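Local structure of chitin oligosaccahride binding protein NagB1 (Paenibacillus sp. FPU-7, 7EHP) at residues 141-146 with 266-271; 158-161 with 167-170; 205-210 with 214-219. The protein binds chitin oligosaccharides, N,N'-diacetylchitobiose and N,N',N''-triacetylchitotriose, as an extracellular solute-binding protein that probably delivers them to a membrane ABC transporter. One frame throughout, in Å; residues are numbered along the deposited sequence.

Contact 1: 141-146 with 266-271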
loop_
_atom_site.group_PDB
_atom_site.type_symbol
_atom_site.label_atom_id
_atom_site.label_comp_id
_atom_site.label_asym_id
_atom_site.label_seq_id
_atom_site.Cartn_x
_atom_site.Cartn_y
_atom_site.Cartn_z
ATOM N N GLU A 141 -23.243 4.778 10.368
ATOM C CA GLU A 141 -23.882 4.749 11.677
ATOM C C GLU A 141 -23.684 3.404 12.367
ATOM O O GLU A 141 -23.638 3.349 13.603
ATOM C CB GLU A 141 -25.371 5.095 11.548
ATOM C CG GLU A 141 -25.623 6.572 11.250
ATOM C CD GLU A 141 -24.967 7.521 12.261
ATOM O OE1 GLU A 141 -25.107 7.281 13.484
ATOM O OE2 GLU A 141 -24.307 8.506 11.832
ATOM N N ASP A 142 -23.545 2.318 11.597
ATOM C CA ASP A 142 -23.146 1.044 12.193
ATOM C C ASP A 142 -21.747 1.152 12.789
ATOM O O ASP A 142 -21.498 0.698 13.911
ATOM C CB ASP A 142 -23.166 -0.087 11.154
ATOM C CG ASP A 142 -24.480 -0.188 10.382
ATOM O OD1 ASP A 142 -25.543 -0.247 11.026
ATOM O OD2 ASP A 142 -24.431 -0.262 9.125
ATOM N N LEU A 143 -20.815 1.743 12.034
ATOM C CA LEU A 143 -19.433 1.860 12.502
ATOM C C LEU A 143 -19.358 2.602 13.830
ATOM O O LEU A 143 -18.632 2.186 14.744
ATOM C CB LEU A 143 -18.587 2.570 11.445
ATOM C CG LEU A 143 -17.076 2.699 11.667
ATOM C CD1 LEU A 143 -16.450 1.372 12.085
ATOM C CD2 LEU A 143 -16.406 3.238 10.401
ATOM N N MET A 144 -20.110 3.700 13.949
ATOM C CA MET A 144 -20.122 4.487 15.176
ATOM C C MET A 144 -20.567 3.641 16.365
ATOM O O MET A 144 -19.984 3.715 17.450
ATOM C CB MET A 144 -21.055 5.681 14.985
ATOM C CG MET A 144 -20.585 6.738 13.978
ATOM S SD MET A 144 -18.838 7.180 14.032
ATOM C CE MET A 144 -18.904 8.234 15.426
ATOM N N ASP A 145 -21.598 2.818 16.167
ATOM C CA ASP A 145 -22.075 1.922 17.221
ATOM C C ASP A 145 -21.002 0.904 17.614
ATOM O O ASP A 145 -20.735 0.686 18.803
ATOM C CB ASP A 145 -23.349 1.226 16.726
ATOM C CG ASP A 145 -23.935 0.283 17.738
ATOM O OD1 ASP A 145 -24.305 0.739 18.844
ATOM O OD2 ASP A 145 -24.014 -0.929 17.419
ATOM N N VAL A 146 -20.370 0.274 16.616
ATOM C CA VAL A 146 -19.313 -0.703 16.876
ATOM C C VAL A 146 -18.181 -0.053 17.658
ATOM O O VAL A 146 -17.721 -0.581 18.678
ATOM C CB VAL A 146 -18.809 -1.298 15.549
ATOM C CG1 VAL A 146 -17.487 -2.052 15.746
ATOM C CG2 VAL A 146 -19.868 -2.198 14.949
ATOM N N SER A 266 -14.631 -4.415 3.747
ATOM C CA SER A 266 -14.510 -3.105 3.123
ATOM C C SER A 266 -15.073 -2.031 4.051
ATOM O O SER A 266 -15.989 -2.278 4.843
ATOM C CB SER A 266 -15.239 -3.094 1.782
ATOM O OG SER A 266 -15.209 -1.805 1.196
ATOM N N PHE A 267 -14.495 -0.834 3.969
ATOM C CA PHE A 267 -14.874 0.247 4.871
ATOM C C PHE A 267 -16.354 0.576 4.706
ATOM O O PHE A 267 -16.850 0.621 3.580
ATOM C CB PHE A 267 -14.035 1.497 4.589
ATOM C CG PHE A 267 -14.156 2.537 5.637
ATOM C CD1 PHE A 267 -13.397 2.463 6.796
ATOM C CD2 PHE A 267 -15.077 3.573 5.493
ATOM C CE1 PHE A 267 -13.528 3.435 7.791
ATOM C CE2 PHE A 267 -15.225 4.539 6.471
ATOM C CZ PHE A 267 -14.459 4.472 7.629
ATOM N N PRO A 268 -17.079 0.829 5.800
ATOM C CA PRO A 268 -18.508 1.152 5.686
ATOM C C PRO A 268 -18.809 2.255 4.676
ATOM O O PRO A 268 -18.005 3.166 4.445
ATOM C CB PRO A 268 -18.878 1.584 7.110
ATOM C CG PRO A 268 -17.943 0.803 7.972
ATOM C CD PRO A 268 -16.644 0.780 7.210
ATOM N N ASP A 269 -19.983 2.151 4.055
ATOM C CA ASP A 269 -20.464 3.216 3.197
ATOM C C ASP A 269 -20.890 4.413 4.042
ATOM O O ASP A 269 -21.189 4.282 5.228
ATOM C CB ASP A 269 -21.628 2.717 2.352
ATOM C CG ASP A 269 -21.170 1.851 1.198
ATOM O OD1 ASP A 269 -19.955 1.873 0.892
ATOM O OD2 ASP A 269 -22.025 1.157 0.602
ATOM N N VAL A 270 -20.896 5.597 3.421
ATOM C CA VAL A 270 -21.240 6.836 4.112
ATOM C C VAL A 270 -22.316 7.646 3.400
ATOM O O VAL A 270 -22.671 8.729 3.872
ATOM C CB VAL A 270 -19.996 7.720 4.354
ATOM C CG1 VAL A 270 -18.859 6.913 4.991
ATOM C CG2 VAL A 270 -19.566 8.386 3.070
ATOM N N GLY A 271 -22.874 7.161 2.296
ATOM C CA GLY A 271 -23.859 7.950 1.592
ATOM C C GLY A 271 -23.187 9.080 0.847
ATOM O O GLY A 271 -23.533 10.257 1.016
#

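Contact 2: 158-161 with 167-170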
loop_
_atom_site.group_PDB
_atom_site.type_symbol
_atom_site.label_atom_id
_atom_site.label_comp_id
_atom_site.label_asym_id
_atom_site.label_seq_id
_atom_site.Cartn_x
_atom_site.Cartn_y
_atom_site.Cartn_z
ATOM N N PHE A 158 -9.991 1.464 16.568
ATOM C CA PHE A 158 -9.095 1.309 15.425
ATOM C C PHE A 158 -7.662 1.373 15.936
ATOM O O PHE A 158 -7.194 2.452 16.321
ATOM C CB PHE A 158 -9.306 2.407 14.368
ATOM C CG PHE A 158 -10.511 2.217 13.495
ATOM C CD1 PHE A 158 -10.485 1.331 12.438
ATOM C CD2 PHE A 158 -11.655 2.989 13.694
ATOM C CE1 PHE A 158 -11.601 1.159 11.629
ATOM C CE2 PHE A 158 -12.771 2.843 12.875
ATOM C CZ PHE A 158 -12.744 1.927 11.842
ATOM N N ALA A 159 -6.964 0.233 15.936
ATOM C CA ALA A 159 -5.515 0.257 16.112
ATOM C C ALA A 159 -4.912 1.185 15.067
ATOM O O ALA A 159 -5.279 1.123 13.888
ATOM C CB ALA A 159 -4.931 -1.156 15.966
ATOM N N PHE A 160 -3.983 2.046 15.495
ATOM C CA PHE A 160 -3.589 3.174 14.650
ATOM C C PHE A 160 -2.260 3.754 15.130
ATOM O O PHE A 160 -2.091 4.052 16.311
ATOM C CB PHE A 160 -4.714 4.244 14.646
ATOM C CG PHE A 160 -4.417 5.457 13.809
ATOM C CD1 PHE A 160 -4.235 5.347 12.437
ATOM C CD2 PHE A 160 -4.368 6.717 14.380
ATOM C CE1 PHE A 160 -3.974 6.463 11.655
ATOM C CE2 PHE A 160 -4.106 7.844 13.605
ATOM C CZ PHE A 160 -3.906 7.712 12.232
ATOM N N ALA A 161 -1.312 3.894 14.214
ATOM C CA ALA A 161 -0.010 4.456 14.543
ATOM C C ALA A 161 0.368 5.431 13.442
ATOM O O ALA A 161 0.284 5.079 12.266
ATOM C CB ALA A 161 1.029 3.338 14.682
ATOM N N VAL A 167 0.991 6.230 6.976
ATOM C CA VAL A 167 0.008 5.340 7.597
ATOM C C VAL A 167 -1.310 6.071 7.822
ATOM O O VAL A 167 -2.395 5.503 7.643
ATOM C CB VAL A 167 0.561 4.771 8.918
ATOM C CG1 VAL A 167 -0.452 3.871 9.573
ATOM C CG2 VAL A 167 1.875 4.021 8.673
ATOM N N ALA A 168 -1.235 7.337 8.239
ATOM C CA ALA A 168 -2.445 8.101 8.533
ATOM C C ALA A 168 -3.276 8.341 7.274
ATOM O O ALA A 168 -4.501 8.492 7.353
ATOM C CB ALA A 168 -2.064 9.432 9.187
ATOM N N ASN A 169 -2.634 8.337 6.110
ATOM C CA ASN A 169 -3.325 8.624 4.864
ATOM C C ASN A 169 -4.098 7.433 4.317
ATOM O O ASN A 169 -4.882 7.612 3.377
ATOM C CB ASN A 169 -2.315 9.133 3.826
ATOM C CG ASN A 169 -1.856 10.524 4.143
ATOM O OD1 ASN A 169 -2.486 11.210 4.955
ATOM N ND2 ASN A 169 -0.759 10.950 3.544
ATOM N N MET A 170 -3.934 6.244 4.897
ATOM C CA MET A 170 -4.583 5.055 4.360
ATOM C C MET A 170 -6.097 5.196 4.552
ATOM O O MET A 170 -6.848 5.344 3.578
ATOM C CB MET A 170 -4.030 3.798 5.046
ATOM C CG MET A 170 -2.829 3.221 4.277
ATOM S SD MET A 170 -2.285 1.587 4.829
ATOM C CE MET A 170 -1.882 1.818 6.564
#

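Contact 3: 205-210 with 214-219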
loop_
_atom_site.group_PDB
_atom_site.type_symbol
_atom_site.label_atom_id
_atom_site.label_comp_id
_atom_site.label_asym_id
_atom_site.label_seq_id
_atom_site.Cartn_x
_atom_site.Cartn_y
_atom_site.Cartn_z
ATOM N N LYS A 205 -13.559 15.614 7.583
ATOM C CA LYS A 205 -14.256 15.879 8.845
ATOM C C LYS A 205 -14.706 14.585 9.501
ATOM O O LYS A 205 -14.768 14.498 10.739
ATOM C CB LYS A 205 -15.449 16.820 8.612
ATOM C CG LYS A 205 -15.037 18.258 8.306
ATOM C CD LYS A 205 -16.242 19.192 8.206
ATOM C CE LYS A 205 -16.863 19.132 6.822
ATOM N NZ LYS A 205 -17.451 20.438 6.444
ATOM N N ARG A 206 -14.994 13.563 8.690
ATOM C CA ARG A 206 -15.350 12.260 9.242
ATOM C C ARG A 206 -14.155 11.624 9.920
ATOM O O ARG A 206 -14.291 10.981 10.961
ATOM C CB ARG A 206 -15.871 11.342 8.138
ATOM C CG ARG A 206 -17.309 11.635 7.759
ATOM C CD ARG A 206 -17.716 10.854 6.528
ATOM N NE ARG A 206 -19.019 11.289 6.035
ATOM C CZ ARG A 206 -20.175 10.938 6.585
ATOM N NH1 ARG A 206 -20.192 10.142 7.656
ATOM N NH2 ARG A 206 -21.315 11.386 6.067
ATOM N N TYR A 207 -12.993 11.744 9.291
ATOM C CA TYR A 207 -11.752 11.278 9.884
ATOM C C TYR A 207 -11.493 11.993 11.203
ATOM O O TYR A 207 -11.152 11.360 12.211
ATOM C CB TYR A 207 -10.629 11.529 8.879
ATOM C CG TYR A 207 -9.252 10.998 9.230
ATOM C CD1 TYR A 207 -8.425 11.658 10.149
ATOM C CD2 TYR A 207 -8.745 9.873 8.583
ATOM C CE1 TYR A 207 -7.135 11.176 10.434
ATOM C CE2 TYR A 207 -7.470 9.391 8.853
ATOM C CZ TYR A 207 -6.670 10.034 9.766
ATOM O OH TYR A 207 -5.397 9.518 9.999
ATOM N N ASP A 208 -11.641 13.326 11.202
ATOM C CA ASP A 208 -11.460 14.119 12.416
ATOM C C ASP A 208 -12.442 13.700 13.509
ATOM O O ASP A 208 -12.101 13.713 14.697
ATOM C CB ASP A 208 -11.623 15.609 12.089
ATOM C CG ASP A 208 -10.926 16.523 13.099
ATOM O OD1 ASP A 208 -9.962 16.095 13.771
ATOM O OD2 ASP A 208 -11.347 17.688 13.211
ATOM N N THR A 209 -13.670 13.324 13.127
ATOM C CA THR A 209 -14.625 12.820 14.115
ATOM C C THR A 209 -14.073 11.575 14.799
ATOM O O THR A 209 -14.187 11.417 16.016
ATOM C CB THR A 209 -15.985 12.537 13.441
ATOM O OG1 THR A 209 -16.671 13.769 13.158
ATOM C CG2 THR A 209 -16.879 11.672 14.325
ATOM N N LEU A 210 -13.446 10.686 14.031
ATOM C CA LEU A 210 -12.810 9.514 14.625
ATOM C C LEU A 210 -11.720 9.927 15.601
ATOM O O LEU A 210 -11.550 9.309 16.662
ATOM C CB LEU A 210 -12.228 8.627 13.516
ATOM C CG LEU A 210 -13.226 7.973 12.563
ATOM C CD1 LEU A 210 -12.471 7.016 11.630
ATOM C CD2 LEU A 210 -14.314 7.228 13.304
ATOM N N GLY A 214 -11.811 9.519 19.881
ATOM C CA GLY A 214 -10.886 8.499 20.326
ATOM C C GLY A 214 -11.125 7.142 19.706
ATOM O O GLY A 214 -10.766 6.128 20.304
ATOM N N TYR A 215 -11.751 7.097 18.532
ATOM C CA TYR A 215 -11.956 5.832 17.836
ATOM C C TYR A 215 -10.709 5.422 17.057
ATOM O O TYR A 215 -10.389 4.234 16.962
ATOM C CB TYR A 215 -13.157 5.943 16.902
ATOM C CG TYR A 215 -14.477 6.112 17.626
ATOM C CD1 TYR A 215 -14.558 5.956 18.997
ATOM C CD2 TYR A 215 -15.643 6.399 16.924
ATOM C CE1 TYR A 215 -15.755 6.092 19.664
ATOM C CE2 TYR A 215 -16.849 6.531 17.584
ATOM C CZ TYR A 215 -16.895 6.373 18.958
ATOM O OH TYR A 215 -18.089 6.506 19.625
ATOM N N LEU A 216 -10.013 6.389 16.473
ATOM C CA LEU A 216 -8.636 6.182 16.067
ATOM C C LEU A 216 -7.769 6.248 17.314
ATOM O O LEU A 216 -7.914 7.172 18.120
ATOM C CB LEU A 216 -8.218 7.247 15.060
ATOM C CG LEU A 216 -8.704 6.964 13.642
ATOM C CD1 LEU A 216 -8.613 8.211 12.764
ATOM C CD2 LEU A 216 -7.878 5.817 13.034
ATOM N N GLN A 217 -6.890 5.265 17.480
ATOM C CA GLN A 217 -6.117 5.103 18.708
ATOM C C GLN A 217 -5.429 6.389 19.155
ATOM O O GLN A 217 -4.650 6.988 18.409
ATOM C CB GLN A 217 -5.081 4.009 18.499
ATOM C CG GLN A 217 -4.118 3.857 19.646
ATOM C CD GLN A 217 -3.547 2.470 19.696
ATOM O OE1 GLN A 217 -3.416 1.805 18.667
ATOM N NE2 GLN A 217 -3.199 2.016 20.889
ATOM N N GLU A 218 -5.703 6.796 20.389
ATOM C CA GLU A 218 -5.112 8.013 20.926
ATOM C C GLU A 218 -3.627 7.824 21.215
ATOM O O GLU A 218 -3.167 6.722 21.523
ATOM C CB GLU A 218 -5.830 8.429 22.205
ATOM C CG GLU A 218 -7.261 8.852 21.982
ATOM C CD GLU A 218 -7.982 9.049 23.295
ATOM O OE1 GLU A 218 -8.744 8.139 23.702
ATOM O OE2 GLU A 218 -7.746 10.100 23.926
ATOM N N GLY A 219 -2.879 8.923 21.127
ATOM C CA GLY A 219 -1.435 8.874 21.302
ATOM C C GLY A 219 -0.672 8.310 20.120
ATOM O O GLY A 219 0.486 7.911 20.280
#

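Contact 1: 141-146 with 266-271
The backbone oxygens of F267 and P268, the two residues that L143 packs against, are both taken by one guanidinium group: R178 gives NH2 to F267 O and NE to P268 O. This ties the loop that leaves strand 262-265 in the two-lobed solute-binding-protein fold to helix 165-180, which carries R178, while F267 and P268 meet helix 140-152 with their apolar side chains. Through F267 and P268 the chain is extended, with backbone angles close to those of polyproline, and the nearest approach of the two backbones is 6.9 Å between L143 CA and P268 CA.

Between them the contact is small, burying 128 Å² in all, and is carried by a single leucine. In L143 CG lies anti to the backbone N (chi1 -175°), and the second torsion (chi2 48°) turns CD2 toward the loop. CD2 is therefore the tip that enters the angle between the phenylalanine and the proline. It lies 3.6 Å from F267 CZ, meeting the ring obliquely at its far end, and 3.8 Å from P268 CG. Both side chains run roughly at right angles to the leucine.

The phenylalanine and proline are also packed on each other: P268 CD sits 3.4 Å above the plane of the F267 ring, on one face and displaced toward the rim. M239 and F241 of strand 237-243 extend this core, touching L143 and F267 respectively, while T174 and L175 of helix 165-180 also pack on F267. Closer to the helix axis, the leucine still meets the proline, with L143 CB 3.9 Å from P268 CG.

Contact 2: 158-161 with 167-170
F160 lays the edge of its ring against A168, with F160 CE1 3.8 Å from A168 CA and F160 CZ 4.0 Å from A168 CB. The alanine CA lies near the ring plane, so the helix backbone meets the rim of the phenyl group and not its face. A fully extended first torsion (chi1 180°) carries the F160 ring across to helix 165-180, although its CB does not itself point there.

This is the connection that follows strand 156-159, which lies parallel to strand 237-243, as the chain turns back through a short loop into helix 165-180. The second half of the contact is closer. V167 directs its CB at the loop, and its CG1 methyl comes within 3.0 Å of A161 O, a short approach for a carbon and an oxygen. V167 CB stands just behind that methyl, 3.4 Å from A161 O, so the carbonyl oxygen presses mainly on CG1.

Outside the two segments, Q217 OE1, in the loop after helix 198-213, accepts a hydrogen bond from F160 N, and Q228 OE1, on helix 225-233, a weak one from A161 N. The turn is thus held from two separate places in the chain. V167 also packs on Y225 and Q228 of helix 225-233, and its side chain is about 7 Å from a bound NAG.

Within the helix, V167 O accepts M170 N at 3.2 Å; its approach to the edge of the F160 ring is long and of little consequence. The chemistry thus implies a join made by van der Waals packing, a ring edge on the alanine CA and CB and one short methyl-to-carbonyl approach, while F160 N and, more weakly, A161 N bond to glutamines outside the two segments.

Contact 3: 205-210 with 214-219
L216 CD1 is the apolar centre: it packs 3.7 Å from L210 CB and at the same time stands over one face of the Y207 ring. That second contact is a CH-pi interaction, with L216 CD1 4.0 Å from the ring centroid and only 13° off the normal. The Y207 ring swings out on the side opposite its own amide nitrogen (chi1 -174°), which brings it round to the leucine even though its CB points away. Further out, the other leucine meets an edge instead of a face: L210 CD2 lies in the plane of the Y215 ring, 3.9 Å from Y215 CD2.

The polar edge is the end of helix 198-213, closed by a Schellman motif in which G214 supplies the positive phi. L210 O accepts Y215 N at 2.9 Å, the N-H bent to 139°. The same oxygen receives an additional weak bond from L216 N, 3.3 Å from L210 O and straighter. The turn thus folds the departing chain back so that both hydrophobic residues after the glycine cover the last turns of the helix.

Around it, Y207 packs on helices 165-180 and 359-373, Y215 rests on A147 and A148 of helix 140-152, and Q217 OE1 reaches F160 N just beyond strand 156-159.

In the fold
All three contacts lie on the same side of the chain's centre, and contacts 2 and 3 are nested inside the long loop that contact 1 closes. Contacts 2 and 3, with centres 10 Å apart, are the most closely joined: Y207 OH and A168 O (3.0 Å) and F158 N and Y215 O (2.8 Å) are probable hydrogen bonds. Contact 1 reaches contact 2 through L143 CD1 on F158 CZ (3.8 Å), and contact 3 through M144 CE on Y215 CE2 (3.4 Å). Contact 2 comes nearer the bound sugar than contact 3, whose Y207 side chain is about 13 Å from a NAG.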